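Local coordinates for halohydrin epoxidase A (Corynebacterium sp., PDB 4Z9F), which probably catalyses the reversible conversion of vicinal halohydrins to epoxides with release of hydrogen halide, at residues C[70-82]-C[121-133]. The protein carries 1 engineered substitution. Sequence-based numbering, arbitrary orientation.
Sequences GEAIDTIVSNDYI and LRAAGGASVIFIT
Asp74 O is gripped twice, by Ser128 N at 2.9 Å and by a water that also bonds Ser128 OG. From there the parallel ladder between strands 73-79 and 127-132 runs on through Ile76 N to Ser128 O, Ile130 N to Ile76 O (2.7 Å, N-H...O 173°), Ser78 N to Ile130 O and Ile132 N to Ser78 O. At the N-terminal end a second water donates to Ile73 O and Gly126 O, just past the Schellman motif that closes helix 96-123. On one face Ile76 CD1 reaches Leu121 CD2 (4.0 Å), and Ser78 lays CB obliquely against Phe131 CD2 (3.6 Å). With OG anti to the backbone N (chi1 -174°), Ser78 bonds Asp80 OD2 (2.7 Å), which is also hydrogen-bonded to a third water at the ring's edge; that water also bonds Ile132 O. The other face carries Val77 CG1 against Ile132 CG1 (3.9 Å), under helix 213-224. Asn79 meets Ile132 CG1 through OD1, which also accepts from Ala13 N, while its ND2 donates to His11 O. These are central strands of a Rossmann-type sheet, joined by a right-handed crossover through helix 96-123; the bonds satisfy buried backbone polar groups, while the Ser78 hydroxyl and water restrain the Asp80 side chain beside Phe131.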
ATOM      1  N   GLY C  70     -18.549  28.700  20.910  1.00 29.68           N
ATOM      2  CA  GLY C  70     -17.266  29.310  20.615  1.00 32.10           C
ATOM      3  C   GLY C  70     -17.281  29.845  19.201  1.00 28.15           C
ATOM      4  O   GLY C  70     -18.196  29.571  18.418  1.00 34.34           O
ATOM      5  N   GLU C  71     -16.236  30.612  18.878  1.00 33.39           N
ATOM      6  CA  GLU C  71     -16.219  31.336  17.610  1.00 34.09           C
ATOM      7  C   GLU C  71     -15.676  30.499  16.451  1.00 33.89           C
ATOM      8  O   GLU C  71     -16.071  30.722  15.302  1.00 30.87           O
ATOM      9  CB  GLU C  71     -15.405  32.630  17.751  1.00 41.37           C
ATOM     10  CG  GLU C  71     -13.886  32.454  17.687  1.00 46.42           C
ATOM     11  CD  GLU C  71     -13.167  33.671  17.090  1.00 54.77           C
ATOM     12  OE1 GLU C  71     -11.950  33.548  16.805  1.00 56.88           O
ATOM     13  OE2 GLU C  71     -13.820  34.731  16.912  1.00 55.76           O
ATOM     14  N   ALA C  72     -14.781  29.546  16.716  1.00 32.42           N
ATOM     15  CA  ALA C  72     -14.233  28.710  15.653  1.00 28.43           C
ATOM     16  C   ALA C  72     -13.844  27.352  16.217  1.00 28.09           C
ATOM     17  O   ALA C  72     -13.400  27.252  17.365  1.00 28.47           O
ATOM     18  CB  ALA C  72     -13.011  29.365  14.994  1.00 29.93           C
ATOM     19  N   ILE C  73     -14.008  26.314  15.399  1.00 28.12           N
ATOM     20  CA  ILE C  73     -13.580  24.962  15.750  1.00 22.32           C
ATOM     21  C   ILE C  73     -12.139  24.781  15.284  1.00 27.04           C
ATOM     22  O   ILE C  73     -11.839  24.952  14.096  1.00 27.04           O
ATOM     23  CB  ILE C  73     -14.497  23.904  15.115  1.00 24.76           C
ATOM     24  CG1 ILE C  73     -15.931  24.064  15.607  1.00 18.78           C
ATOM     25  CG2 ILE C  73     -14.014  22.478  15.453  1.00 24.40           C
ATOM     26  CD1 ILE C  73     -16.908  23.192  14.850  1.00 25.46           C
ATOM     27  N   ASP C  74     -11.249  24.424  16.213  1.00 21.83           N
ATOM     28  CA  ASP C  74      -9.849  24.173  15.892  1.00 22.58           C
ATOM     29  C   ASP C  74      -9.617  22.735  15.431  1.00 21.98           C
ATOM     30  O   ASP C  74      -8.828  22.504  14.508  1.00 20.79           O
ATOM     31  CB  ASP C  74      -8.970  24.479  17.117  1.00 23.23           C
ATOM     32  CG  ASP C  74      -7.512  24.040  16.941  1.00 26.09           C
ATOM     33  OD1 ASP C  74      -6.657  24.903  16.612  1.00 26.66           O
ATOM     34  OD2 ASP C  74      -7.203  22.838  17.169  1.00 22.46           O
ATOM     35  N   THR C  75     -10.290  21.773  16.061  1.00 21.52           N
ATOM     36  CA  THR C  75     -10.090  20.356  15.781  1.00 23.04           C
ATOM     37  C   THR C  75     -11.409  19.608  15.882  1.00 22.65           C
ATOM     38  O   THR C  75     -12.201  19.840  16.806  1.00 20.88           O
ATOM     39  CB  THR C  75      -9.070  19.742  16.754  1.00 19.65           C
ATOM     40  OG1 THR C  75      -7.804  20.393  16.593  1.00 23.16           O
ATOM     41  CG2 THR C  75      -8.922  18.239  16.511  1.00 18.12           C
ATOM     42  N   ILE C  76     -11.657  18.732  14.914  1.00 21.30           N
ATOM     43  CA  ILE C  76     -12.753  17.777  14.975  1.00 19.54           C
ATOM     44  C   ILE C  76     -12.123  16.387  15.056  1.00 23.12           C
ATOM     45  O   ILE C  76     -11.295  16.028  14.211  1.00 18.57           O
ATOM     46  CB  ILE C  76     -13.692  17.890  13.762  1.00 23.06           C
ATOM     47  CG1 ILE C  76     -14.292  19.302  13.667  1.00 18.77           C
ATOM     48  CG2 ILE C  76     -14.792  16.828  13.831  1.00 22.99           C
ATOM     49  CD1 ILE C  76     -15.090  19.532  12.401  1.00 21.88           C
ATOM     50  N   VAL C  77     -12.475  15.630  16.092  1.00 22.06           N
ATOM     51  CA  VAL C  77     -12.141  14.213  16.174  1.00 20.29           C
ATOM     52  C   VAL C  77     -13.390  13.442  15.793  1.00 22.63           C
ATOM     53  O   VAL C  77     -14.351  13.372  16.568  1.00 20.49           O
ATOM     54  CB  VAL C  77     -11.647  13.808  17.567  1.00 18.84           C
ATOM     55  CG1 VAL C  77     -11.419  12.300  17.602  1.00 21.90           C
ATOM     56  CG2 VAL C  77     -10.365  14.532  17.916  1.00 19.13           C
ATOM     57  N   SER C  78     -13.390  12.885  14.588  1.00 19.20           N
ATOM     58  CA  SER C  78     -14.518  12.096  14.102  1.00 20.33           C
ATOM     59  C   SER C  78     -14.294  10.665  14.565  1.00 24.13           C
ATOM     60  O   SER C  78     -13.690   9.851  13.869  1.00 23.06           O
ATOM     61  CB  SER C  78     -14.630  12.180  12.591  1.00 17.85           C
ATOM     62  OG  SER C  78     -15.801  11.523  12.147  1.00 20.05           O
ATOM     63  N   ASN C  79     -14.788  10.365  15.761  1.00 21.43           N
ATOM     64  CA  ASN C  79     -14.512   9.104  16.446  1.00 19.31           C
ATOM     65  C   ASN C  79     -15.681   8.155  16.184  1.00 22.39           C
ATOM     66  O   ASN C  79     -16.553   7.928  17.025  1.00 27.28           O
ATOM     67  CB  ASN C  79     -14.278   9.381  17.925  1.00 19.87           C
ATOM     68  CG  ASN C  79     -14.239   8.135  18.763  1.00 25.15           C
ATOM     69  OD1 ASN C  79     -13.367   7.274  18.596  1.00 23.36           O
ATOM     70  ND2 ASN C  79     -15.168   8.043  19.703  1.00 23.25           N
ATOM     71  N   ASP C  80     -15.702   7.594  14.980  1.00 22.00           N
ATOM     72  CA  ASP C  80     -16.822   6.770  14.562  1.00 22.03           C
ATOM     73  C   ASP C  80     -16.634   5.333  15.035  1.00 24.23           C
ATOM     74  O   ASP C  80     -15.511   4.826  15.088  1.00 24.08           O
ATOM     75  CB  ASP C  80     -16.979   6.841  13.045  1.00 21.63           C
ATOM     76  CG  ASP C  80     -17.136   8.280  12.560  1.00 25.51           C
ATOM     77  OD1 ASP C  80     -18.237   8.840  12.756  1.00 24.85           O
ATOM     78  OD2 ASP C  80     -16.161   8.861  12.025  1.00 21.91           O
ATOM     79  N   TYR C  81     -17.742   4.699  15.408  1.00 24.71           N
ATOM     80  CA  TYR C  81     -17.731   3.341  15.933  1.00 23.82           C
ATOM     81  C   TYR C  81     -19.130   2.772  15.767  1.00 24.94           C
ATOM     82  O   TYR C  81     -20.094   3.505  15.535  1.00 24.98           O
ATOM     83  CB  TYR C  81     -17.286   3.311  17.400  1.00 24.99           C
ATOM     84  CG  TYR C  81     -18.444   3.224  18.374  1.00 26.46           C
ATOM     85  CD1 TYR C  81     -18.715   2.040  19.056  1.00 28.93           C
ATOM     86  CD2 TYR C  81     -19.285   4.309  18.589  1.00 27.84           C
ATOM     87  CE1 TYR C  81     -19.785   1.948  19.937  1.00 25.96           C
ATOM     88  CE2 TYR C  81     -20.348   4.226  19.471  1.00 25.97           C
ATOM     89  CZ  TYR C  81     -20.589   3.047  20.142  1.00 26.92           C
ATOM     90  OH  TYR C  81     -21.652   2.963  21.009  1.00 27.95           O
ATOM     91  N   ILE C  82     -19.229   1.450  15.840  1.00 25.51           N
ATOM     92  CA  ILE C  82     -20.534   0.797  15.834  1.00 28.47           C
ATOM     93  C   ILE C  82     -20.539  -0.158  17.024  1.00 28.70           C
ATOM     94  O   ILE C  82     -19.481  -0.701  17.379  1.00 28.06           O
ATOM     95  CB  ILE C  82     -20.822   0.110  14.483  1.00 25.75           C
ATOM     96  CG1 ILE C  82     -22.285  -0.348  14.401  1.00 31.27           C
ATOM     97  CG2 ILE C  82     -19.850  -1.051  14.223  1.00 27.94           C
ATOM     98  CD1 ILE C  82     -22.764  -0.674  12.998  1.00 28.06           C
ATOM     99  N   LEU C 121     -15.310  25.816   8.612  1.00 23.45           N
ATOM    100  CA  LEU C 121     -13.880  25.646   8.863  1.00 22.02           C
ATOM    101  C   LEU C 121     -13.038  26.459   7.879  1.00 21.57           C
ATOM    102  O   LEU C 121     -12.002  27.019   8.254  1.00 23.52           O
ATOM    103  CB  LEU C 121     -13.521  24.160   8.792  1.00 21.91           C
ATOM    104  CG  LEU C 121     -13.402  23.410  10.121  1.00 25.93           C
ATOM    105  CD1 LEU C 121     -14.603  23.618  10.989  1.00 22.08           C
ATOM    106  CD2 LEU C 121     -13.182  21.924   9.869  1.00 18.95           C
ATOM    107  N   ARG C 122     -13.458  26.535   6.614  1.00 22.89           N
ATOM    108  CA  ARG C 122     -12.727  27.373   5.665  1.00 24.34           C
ATOM    109  C   ARG C 122     -12.800  28.840   6.068  1.00 26.16           C
ATOM    110  O   ARG C 122     -11.786  29.545   6.070  1.00 24.91           O
ATOM    111  CB  ARG C 122     -13.264  27.187   4.243  1.00 25.26           C
ATOM    112  CG  ARG C 122     -12.652  28.203   3.263  1.00 25.54           C
ATOM    113  CD  ARG C 122     -12.586  27.673   1.849  1.00 36.75           C
ATOM    114  NE  ARG C 122     -13.888  27.183   1.432  1.00 37.08           N
ATOM    115  CZ  ARG C 122     -14.142  25.952   1.007  1.00 32.05           C
ATOM    116  NH1 ARG C 122     -15.378  25.634   0.673  1.00 31.01           N
ATOM    117  NH2 ARG C 122     -13.176  25.047   0.907  1.00 36.27           N
ATOM    118  N   ALA C 123     -14.000  29.312   6.420  1.00 24.59           N
ATOM    119  CA  ALA C 123     -14.169  30.718   6.793  1.00 24.99           C
ATOM    120  C   ALA C 123     -13.303  31.086   7.994  1.00 27.17           C
ATOM    121  O   ALA C 123     -12.768  32.199   8.068  1.00 27.31           O
ATOM    122  CB  ALA C 123     -15.642  31.014   7.080  1.00 26.58           C
ATOM    123  N   ALA C 124     -13.145  30.173   8.945  1.00 24.06           N
ATOM    124  CA  ALA C 124     -12.331  30.499  10.106  1.00 24.89           C
ATOM    125  C   ALA C 124     -10.843  30.355   9.844  1.00 26.54           C
ATOM    126  O   ALA C 124     -10.049  30.615  10.753  1.00 24.71           O
ATOM    127  CB  ALA C 124     -12.732  29.631  11.306  1.00 25.11           C
ATOM    128  N   GLY C 125     -10.443  29.946   8.643  1.00 22.87           N
ATOM    129  CA  GLY C 125      -9.033  29.842   8.316  1.00 26.72           C
ATOM    130  C   GLY C 125      -8.400  28.501   8.611  1.00 25.49           C
ATOM    131  O   GLY C 125      -7.177  28.440   8.797  1.00 25.60           O
ATOM    132  N   GLY C 126      -9.189  27.435   8.688  1.00 24.98           N
ATOM    133  CA  GLY C 126      -8.671  26.083   8.753  1.00 23.98           C
ATOM    134  C   GLY C 126      -8.928  25.431  10.100  1.00 25.68           C
ATOM    135  O   GLY C 126      -9.435  26.040  11.046  1.00 24.30           O
ATOM    136  N   ALA C 127      -8.536  24.156  10.164  1.00 18.77           N
ATOM    137  CA  ALA C 127      -8.735  23.315  11.335  1.00 18.34           C
ATOM    138  C   ALA C 127      -8.131  21.946  11.065  1.00 20.46           C
ATOM    139  O   ALA C 127      -7.656  21.680   9.955  1.00 24.71           O
ATOM    140  CB  ALA C 127     -10.215  23.156  11.690  1.00 20.49           C
ATOM    141  N   SER C 128      -8.144  21.078  12.069  1.00 21.14           N
ATOM    142  CA  SER C 128      -7.768  19.683  11.892  1.00 20.02           C
ATOM    143  C   SER C 128      -9.004  18.809  12.042  1.00 22.84           C
ATOM    144  O   SER C 128      -9.829  19.016  12.937  1.00 22.12           O
ATOM    145  CB  SER C 128      -6.694  19.257  12.898  1.00 17.93           C
ATOM    146  OG  SER C 128      -5.510  20.014  12.748  1.00 23.14           O
ATOM    147  N   VAL C 129      -9.149  17.848  11.140  1.00 20.48           N
ATOM    148  CA  VAL C 129     -10.230  16.889  11.192  1.00 18.18           C
ATOM    149  C   VAL C 129      -9.547  15.529  11.231  1.00 25.38           C
ATOM    150  O   VAL C 129      -8.881  15.136  10.261  1.00 18.45           O
ATOM    151  CB  VAL C 129     -11.188  17.023   9.999  1.00 22.20           C
ATOM    152  CG1 VAL C 129     -12.390  16.124  10.164  1.00 20.68           C
ATOM    153  CG2 VAL C 129     -11.642  18.491   9.825  1.00 20.03           C
ATOM    154  N   ILE C 130      -9.662  14.842  12.369  1.00 21.29           N
ATOM    155  CA  ILE C 130      -8.982  13.573  12.609  1.00 21.11           C
ATOM    156  C   ILE C 130     -10.035  12.483  12.662  1.00 25.38           C
ATOM    157  O   ILE C 130     -10.931  12.520  13.513  1.00 22.66           O
ATOM    158  CB  ILE C 130      -8.166  13.614  13.907  1.00 23.10           C
ATOM    159  CG1 ILE C 130      -7.134  14.733  13.828  1.00 22.86           C
ATOM    160  CG2 ILE C 130      -7.480  12.271  14.149  1.00 23.37           C
ATOM    161  CD1 ILE C 130      -6.617  15.159  15.146  1.00 18.29           C
ATOM    162  N   PHE C 131      -9.934  11.512  11.757  1.00 20.34           N
ATOM    163  CA  PHE C 131     -10.893  10.424  11.679  1.00 20.47           C
ATOM    164  C   PHE C 131     -10.313   9.209  12.390  1.00 20.70           C
ATOM    165  O   PHE C 131      -9.208   8.761  12.060  1.00 22.85           O
ATOM    166  CB  PHE C 131     -11.228  10.096  10.223  1.00 18.17           C
ATOM    167  CG  PHE C 131     -12.014  11.170   9.532  1.00 17.93           C
ATOM    168  CD1 PHE C 131     -11.382  12.292   9.007  1.00 19.74           C
ATOM    169  CD2 PHE C 131     -13.388  11.049   9.388  1.00 16.96           C
ATOM    170  CE1 PHE C 131     -12.117  13.285   8.349  1.00 15.50           C
ATOM    171  CE2 PHE C 131     -14.129  12.047   8.745  1.00 21.84           C
ATOM    172  CZ  PHE C 131     -13.490  13.158   8.224  1.00 19.13           C
ATOM    173  N   ILE C 132     -11.035   8.696  13.381  1.00 18.10           N
ATOM    174  CA  ILE C 132     -10.644   7.446  14.023  1.00 19.50           C
ATOM    175  C   ILE C 132     -11.294   6.318  13.243  1.00 20.51           C
ATOM    176  O   ILE C 132     -12.524   6.223  13.177  1.00 20.30           O
ATOM    177  CB  ILE C 132     -11.051   7.404  15.504  1.00 19.19           C
ATOM    178  CG1 ILE C 132     -10.730   8.726  16.201  1.00 19.07           C
ATOM    179  CG2 ILE C 132     -10.355   6.218  16.201  1.00 21.72           C
ATOM    180  CD1 ILE C 132      -9.255   9.056  16.411  1.00 18.32           C
ATOM    181  N   THR C 133     -10.462   5.471  12.631  1.00 21.56           N
ATOM    182  CA  THR C 133     -10.964   4.416  11.765  1.00 19.86           C
ATOM    183  C   THR C 133     -10.563   3.082  12.383  1.00 20.96           C
ATOM    184  O   THR C 133     -10.993   2.760  13.496  1.00 20.47           O
ATOM    185  CB  THR C 133     -10.438   4.598  10.332  1.00 20.19           C
ATOM    186  OG1 THR C 133      -9.007   4.475  10.294  1.00 18.99           O
ATOM    187  CG2 THR C 133     -10.812   6.003   9.825  1.00 19.21           C
TER
HETATM  188  O   HOH W   1     -12.206  26.473  11.982  1.00 23.16           O
HETATM  189  O   HOH W   2      -5.970  22.018  14.600  1.00 21.86           O
HETATM  190  O   HOH W   3     -14.023   7.660  11.199  1.00 23.20           O